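Local coordinates for putative angiotensinogen (Lampetra fluviatilis, PDB 5INW), which is a serpin that binds heparin, which promotes its inhibition of thrombin through a template mechanism, at residues F168-L182 with T236-K249. The protein carries 1 engineered substitution. Numbering follows the deposited sequence.
Sequences FELMGKNVVFSKKGL and TDTSLVIVNVIYFK
Asn174 and Asn244 sit opposite each other as a non-hydrogen-bonded pair, and their side chains supply the link that the backbone does not make there. Asn244 ND2 donates to Asn174 OD1 at 2.9 Å, almost straight at 175°, the acceptor lying in the Asn244 amide plane while the donor stands above the Asn174 carbonyl plane. The other amide ends are also held, Asn174 ND2 by Phe196 O and Asn244 OD1 by Ser112 OG. Antiparallel backbone bonds flank this link, from Met171 with Tyr247 to Phe177 with Val241.

Buried side chains pack tightly around Leu240: its CD2 lies 3.9 Å from Val176 CG1, and its CD1 meets Leu182 CD2, with Ile242 next along this face against helix 110-122. Farther along it Leu170 CD1 packs on Phe248 CB at 3.7 Å, where Ile25 and Phe26 of the separate C-terminal peptide chain also pack. On the other face the Phe177 ring, against helix 208-221, brings CE2 within 4.3 Å of Val243 CG2. That face turns more solvent-facing beyond Val243: extended Glu169 runs roughly perpendicular to Tyr247, OE2 3.8 Å from Tyr247 CE2, and the Lys173 and Lys249 ends lead away from the partner strand. Strand 405-417, consistent with the inserted reactive loop, lies between strands 238-251 and 389-401, the hallmark of beta-sheet A in a cleaved serpin.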
loop_
_atom_site.group_PDB
_atom_site.type_symbol
_atom_site.label_atom_id
_atom_site.label_comp_id
_atom_site.label_asym_id
_atom_site.label_seq_id
_atom_site.Cartn_x
_atom_site.Cartn_y
_atom_site.Cartn_z
ATOM N N PHE A 168 16.361 -8.975 0.938
ATOM C CA PHE A 168 15.423 -7.830 0.696
ATOM C C PHE A 168 14.998 -7.751 -0.757
ATOM O O PHE A 168 15.843 -7.906 -1.633
ATOM C CB PHE A 168 16.090 -6.511 1.057
ATOM C CG PHE A 168 15.227 -5.323 0.837
ATOM C CD1 PHE A 168 14.265 -4.967 1.758
ATOM C CD2 PHE A 168 15.364 -4.533 -0.294
ATOM C CE1 PHE A 168 13.459 -3.841 1.549
ATOM C CE2 PHE A 168 14.550 -3.420 -0.519
ATOM C CZ PHE A 168 13.603 -3.090 0.395
ATOM N N GLU A 169 13.712 -7.541 -1.031
ATOM C CA GLU A 169 13.238 -7.280 -2.389
ATOM C C GLU A 169 12.079 -6.370 -2.297
ATOM O O GLU A 169 11.098 -6.685 -1.577
ATOM C CB GLU A 169 12.771 -8.568 -3.117
ATOM C CG GLU A 169 12.283 -8.336 -4.566
ATOM C CD GLU A 169 11.908 -9.589 -5.378
ATOM O OE1 GLU A 169 11.328 -9.410 -6.489
ATOM O OE2 GLU A 169 12.170 -10.758 -4.957
ATOM N N LEU A 170 12.162 -5.256 -3.022
ATOM C CA LEU A 170 11.009 -4.399 -3.290
ATOM C C LEU A 170 10.941 -4.120 -4.771
ATOM O O LEU A 170 11.881 -3.591 -5.343
ATOM C CB LEU A 170 11.072 -3.109 -2.473
ATOM C CG LEU A 170 9.770 -2.292 -2.634
ATOM C CD1 LEU A 170 8.542 -2.905 -2.005
ATOM C CD2 LEU A 170 9.916 -0.875 -2.123
ATOM N N MET A 171 9.828 -4.464 -5.395
ATOM C CA MET A 171 9.686 -4.441 -6.843
ATOM C C MET A 171 8.315 -3.824 -7.099
ATOM O O MET A 171 7.361 -4.130 -6.404
ATOM C CB MET A 171 9.784 -5.899 -7.353
ATOM C CG MET A 171 9.516 -6.199 -8.837
ATOM S SD MET A 171 7.729 -6.428 -9.088
ATOM C CE MET A 171 7.517 -8.209 -9.154
ATOM N N GLY A 172 8.235 -2.975 -8.112
ATOM C CA GLY A 172 7.024 -2.291 -8.502
ATOM C C GLY A 172 6.910 -2.206 -10.015
ATOM O O GLY A 172 7.895 -1.917 -10.713
ATOM N N LYS A 173 5.709 -2.436 -10.533
ATOM C CA LYS A 173 5.483 -2.487 -11.956
ATOM C C LYS A 173 4.171 -1.801 -12.235
ATOM O O LYS A 173 3.165 -2.149 -11.659
ATOM C CB LYS A 173 5.470 -3.962 -12.397
ATOM C CG LYS A 173 5.621 -4.203 -13.884
ATOM C CD LYS A 173 7.052 -4.057 -14.403
ATOM C CE LYS A 173 7.073 -3.666 -15.898
ATOM N NZ LYS A 173 6.801 -2.207 -16.161
ATOM N N ASN A 174 4.189 -0.816 -13.119
ATOM C CA ASN A 174 2.983 -0.316 -13.760
ATOM C C ASN A 174 2.767 -0.922 -15.139
ATOM O O ASN A 174 3.700 -1.125 -15.902
ATOM C CB ASN A 174 3.065 1.163 -13.960
ATOM C CG ASN A 174 3.344 1.881 -12.691
ATOM O OD1 ASN A 174 2.546 1.860 -11.727
ATOM N ND2 ASN A 174 4.467 2.567 -12.677
ATOM N N VAL A 175 1.509 -1.184 -15.458
ATOM C CA VAL A 175 1.115 -1.703 -16.767
ATOM C C VAL A 175 -0.146 -1.014 -17.182
ATOM O O VAL A 175 -1.010 -0.781 -16.334
ATOM C CB VAL A 175 0.896 -3.223 -16.749
ATOM C CG1 VAL A 175 0.583 -3.721 -18.148
ATOM C CG2 VAL A 175 2.168 -3.926 -16.272
ATOM N N VAL A 176 -0.213 -0.614 -18.450
ATOM C CA VAL A 176 -1.359 0.073 -18.973
ATOM C C VAL A 176 -1.854 -0.623 -20.223
ATOM O O VAL A 176 -1.170 -0.699 -21.275
ATOM C CB VAL A 176 -1.056 1.558 -19.271
ATOM C CG1 VAL A 176 -2.258 2.240 -19.917
ATOM C CG2 VAL A 176 -0.634 2.308 -17.985
ATOM N N PHE A 177 -3.073 -1.116 -20.136
ATOM C CA PHE A 177 -3.728 -1.715 -21.295
ATOM C C PHE A 177 -4.671 -0.702 -21.935
ATOM O O PHE A 177 -5.353 0.044 -21.238
ATOM C CB PHE A 177 -4.494 -2.971 -20.859
ATOM C CG PHE A 177 -3.646 -3.996 -20.205
ATOM C CD1 PHE A 177 -2.819 -4.809 -20.969
ATOM C CD2 PHE A 177 -3.661 -4.142 -18.795
ATOM C CE1 PHE A 177 -2.038 -5.788 -20.384
ATOM C CE2 PHE A 177 -2.860 -5.137 -18.182
ATOM C CZ PHE A 177 -2.031 -5.956 -18.991
ATOM N N SER A 178 -4.772 -0.739 -23.250
ATOM C CA SER A 178 -5.628 0.187 -23.994
ATOM C C SER A 178 -6.475 -0.542 -25.043
ATOM O O SER A 178 -6.028 -1.526 -25.652
ATOM C CB SER A 178 -4.740 1.270 -24.629
ATOM O OG SER A 178 -5.436 2.019 -25.596
ATOM N N LYS A 179 -7.687 -0.017 -25.276
ATOM C CA LYS A 179 -8.584 -0.538 -26.368
ATOM C C LYS A 179 -7.898 -0.533 -27.723
ATOM O O LYS A 179 -7.194 0.419 -28.077
ATOM C CB LYS A 179 -9.868 0.256 -26.478
ATOM C CG LYS A 179 -10.993 -0.428 -27.215
ATOM C CD LYS A 179 -12.214 0.490 -27.262
ATOM C CE LYS A 179 -13.534 -0.264 -27.374
ATOM N NZ LYS A 179 -13.765 -0.833 -28.730
ATOM N N LYS A 180 -8.070 -1.624 -28.450
ATOM C CA LYS A 180 -7.293 -1.874 -29.662
ATOM C C LYS A 180 -7.533 -0.836 -30.730
ATOM O O LYS A 180 -6.590 -0.370 -31.349
ATOM C CB LYS A 180 -7.573 -3.267 -30.239
ATOM C CG LYS A 180 -6.520 -3.726 -31.243
ATOM C CD LYS A 180 -6.827 -5.120 -31.761
ATOM C CE LYS A 180 -7.825 -5.013 -32.898
ATOM N NZ LYS A 180 -8.129 -6.316 -33.526
ATOM N N GLY A 181 -8.764 -0.442 -30.931
ATOM C CA GLY A 181 -8.994 0.649 -31.887
ATOM C C GLY A 181 -8.555 2.074 -31.494
ATOM O O GLY A 181 -8.515 2.951 -32.319
ATOM N N LEU A 182 -8.231 2.299 -30.232
ATOM C CA LEU A 182 -8.329 3.614 -29.630
ATOM C C LEU A 182 -7.018 4.376 -29.744
ATOM O O LEU A 182 -6.022 3.980 -29.122
ATOM C CB LEU A 182 -8.738 3.476 -28.152
ATOM C CG LEU A 182 -8.757 4.760 -27.354
ATOM C CD1 LEU A 182 -9.893 5.637 -27.852
ATOM C CD2 LEU A 182 -8.884 4.486 -25.867
ATOM N N THR A 236 -16.717 -4.887 -22.251
ATOM C CA THR A 236 -16.515 -4.617 -23.697
ATOM C C THR A 236 -16.192 -3.142 -23.971
ATOM O O THR A 236 -15.226 -2.818 -24.697
ATOM C CB THR A 236 -17.809 -4.984 -24.462
ATOM O OG1 THR A 236 -18.062 -6.390 -24.284
ATOM C CG2 THR A 236 -17.758 -4.601 -25.998
ATOM N N ASP A 237 -16.995 -2.271 -23.350
ATOM C CA ASP A 237 -16.862 -0.810 -23.475
ATOM C C ASP A 237 -15.757 -0.221 -22.597
ATOM O O ASP A 237 -15.655 0.991 -22.431
ATOM C CB ASP A 237 -18.194 -0.114 -23.143
ATOM C CG ASP A 237 -19.376 -0.592 -24.028
ATOM O OD1 ASP A 237 -19.231 -1.576 -24.822
ATOM O OD2 ASP A 237 -20.462 0.034 -23.911
ATOM N N THR A 238 -14.953 -1.089 -22.004
ATOM C CA THR A 238 -13.715 -0.693 -21.424
ATOM C C THR A 238 -12.782 -0.219 -22.490
ATOM O O THR A 238 -12.579 -0.872 -23.549
ATOM C CB THR A 238 -13.068 -1.835 -20.644
ATOM O OG1 THR A 238 -13.952 -2.165 -19.575
ATOM C CG2 THR A 238 -11.708 -1.409 -20.051
ATOM N N SER A 239 -12.180 0.902 -22.145
ATOM C CA SER A 239 -11.302 1.619 -23.012
ATOM C C SER A 239 -9.854 1.636 -22.535
ATOM O O SER A 239 -8.955 1.571 -23.379
ATOM C CB SER A 239 -11.851 3.024 -23.209
ATOM O OG SER A 239 -12.726 3.002 -24.329
ATOM N N LEU A 240 -9.617 1.684 -21.222
ATOM C CA LEU A 240 -8.287 1.373 -20.672
ATOM C C LEU A 240 -8.382 0.718 -19.315
ATOM O O LEU A 240 -9.387 0.876 -18.624
ATOM C CB LEU A 240 -7.441 2.615 -20.467
ATOM C CG LEU A 240 -6.920 3.341 -21.685
ATOM C CD1 LEU A 240 -7.924 4.434 -22.069
ATOM C CD2 LEU A 240 -5.520 3.901 -21.393
ATOM N N VAL A 241 -7.301 0.026 -18.946
ATOM C CA VAL A 241 -7.109 -0.529 -17.615
ATOM C C VAL A 241 -5.694 -0.220 -17.179
ATOM O O VAL A 241 -4.781 -0.589 -17.878
ATOM C CB VAL A 241 -7.306 -2.049 -17.621
ATOM C CG1 VAL A 241 -7.104 -2.618 -16.223
ATOM C CG2 VAL A 241 -8.702 -2.343 -18.080
ATOM N N ILE A 242 -5.518 0.409 -16.024
ATOM C CA ILE A 242 -4.208 0.778 -15.484
ATOM C C ILE A 242 -3.966 -0.118 -14.306
ATOM O O ILE A 242 -4.855 -0.353 -13.560
ATOM C CB ILE A 242 -4.221 2.236 -14.970
ATOM C CG1 ILE A 242 -4.341 3.197 -16.164
ATOM C CG2 ILE A 242 -2.979 2.598 -14.172
ATOM C CD1 ILE A 242 -4.842 4.573 -15.787
ATOM N N VAL A 243 -2.744 -0.597 -14.155
ATOM C CA VAL A 243 -2.398 -1.579 -13.112
ATOM C C VAL A 243 -1.100 -1.175 -12.462
ATOM O O VAL A 243 -0.112 -0.902 -13.135
ATOM C CB VAL A 243 -2.185 -2.979 -13.731
ATOM C CG1 VAL A 243 -1.500 -3.910 -12.756
ATOM C CG2 VAL A 243 -3.505 -3.527 -14.233
ATOM N N ASN A 244 -1.107 -1.099 -11.153
ATOM C CA ASN A 244 0.135 -1.127 -10.395
ATOM C C ASN A 244 0.104 -2.390 -9.555
ATOM O O ASN A 244 -0.906 -2.726 -8.933
ATOM C CB ASN A 244 0.296 0.063 -9.434
ATOM C CG ASN A 244 1.540 -0.060 -8.631
ATOM O OD1 ASN A 244 1.569 -0.720 -7.593
ATOM N ND2 ASN A 244 2.630 0.431 -9.187
ATOM N N VAL A 245 1.242 -3.039 -9.519
ATOM C CA VAL A 245 1.535 -4.008 -8.487
ATOM C C VAL A 245 2.832 -3.641 -7.776
ATOM O O VAL A 245 3.740 -3.093 -8.375
ATOM C CB VAL A 245 1.668 -5.429 -9.039
ATOM C CG1 VAL A 245 0.456 -5.728 -9.860
ATOM C CG2 VAL A 245 2.923 -5.571 -9.879
ATOM N N ILE A 246 2.940 -4.115 -6.547
ATOM C CA ILE A 246 4.095 -3.894 -5.716
ATOM C C ILE A 246 4.246 -5.092 -4.809
ATOM O O ILE A 246 3.272 -5.579 -4.222
ATOM C CB ILE A 246 3.901 -2.582 -5.009
ATOM C CG1 ILE A 246 4.984 -2.281 -4.032
ATOM C CG2 ILE A 246 2.573 -2.553 -4.281
ATOM C CD1 ILE A 246 4.868 -0.809 -3.678
ATOM N N TYR A 247 5.475 -5.580 -4.745
ATOM C CA TYR A 247 5.838 -6.776 -4.030
ATOM C C TYR A 247 7.019 -6.469 -3.146
ATOM O O TYR A 247 8.022 -5.966 -3.656
ATOM C CB TYR A 247 6.260 -7.862 -5.004
ATOM C CG TYR A 247 6.797 -9.102 -4.321
ATOM C CD1 TYR A 247 5.941 -10.056 -3.874
ATOM C CD2 TYR A 247 8.178 -9.288 -4.096
ATOM C CE1 TYR A 247 6.409 -11.186 -3.246
ATOM C CE2 TYR A 247 8.671 -10.407 -3.444
ATOM C CZ TYR A 247 7.767 -11.368 -3.019
ATOM O OH TYR A 247 8.131 -12.548 -2.373
ATOM N N PHE A 248 6.905 -6.819 -1.858
ATOM C CA PHE A 248 7.974 -6.682 -0.877
ATOM C C PHE A 248 8.262 -8.013 -0.194
ATOM O O PHE A 248 7.322 -8.704 0.234
ATOM C CB PHE A 248 7.528 -5.667 0.179
ATOM C CG PHE A 248 8.300 -5.721 1.475
ATOM C CD1 PHE A 248 9.578 -5.187 1.557
ATOM C CD2 PHE A 248 7.731 -6.260 2.610
ATOM C CE1 PHE A 248 10.289 -5.231 2.730
ATOM C CE2 PHE A 248 8.437 -6.306 3.803
ATOM C CZ PHE A 248 9.708 -5.771 3.867
ATOM N N LYS A 249 9.539 -8.393 -0.091
ATOM C CA LYS A 249 9.900 -9.539 0.754
ATOM C C LYS A 249 11.171 -9.261 1.503
ATOM O O LYS A 249 12.245 -9.226 0.915
ATOM C CB LYS A 249 10.040 -10.836 -0.019
ATOM C CG LYS A 249 10.233 -12.059 0.875
ATOM C CD LYS A 249 10.314 -13.312 0.024
ATOM C CE LYS A 249 10.744 -14.497 0.846
ATOM N NZ LYS A 249 11.135 -15.609 -0.055
#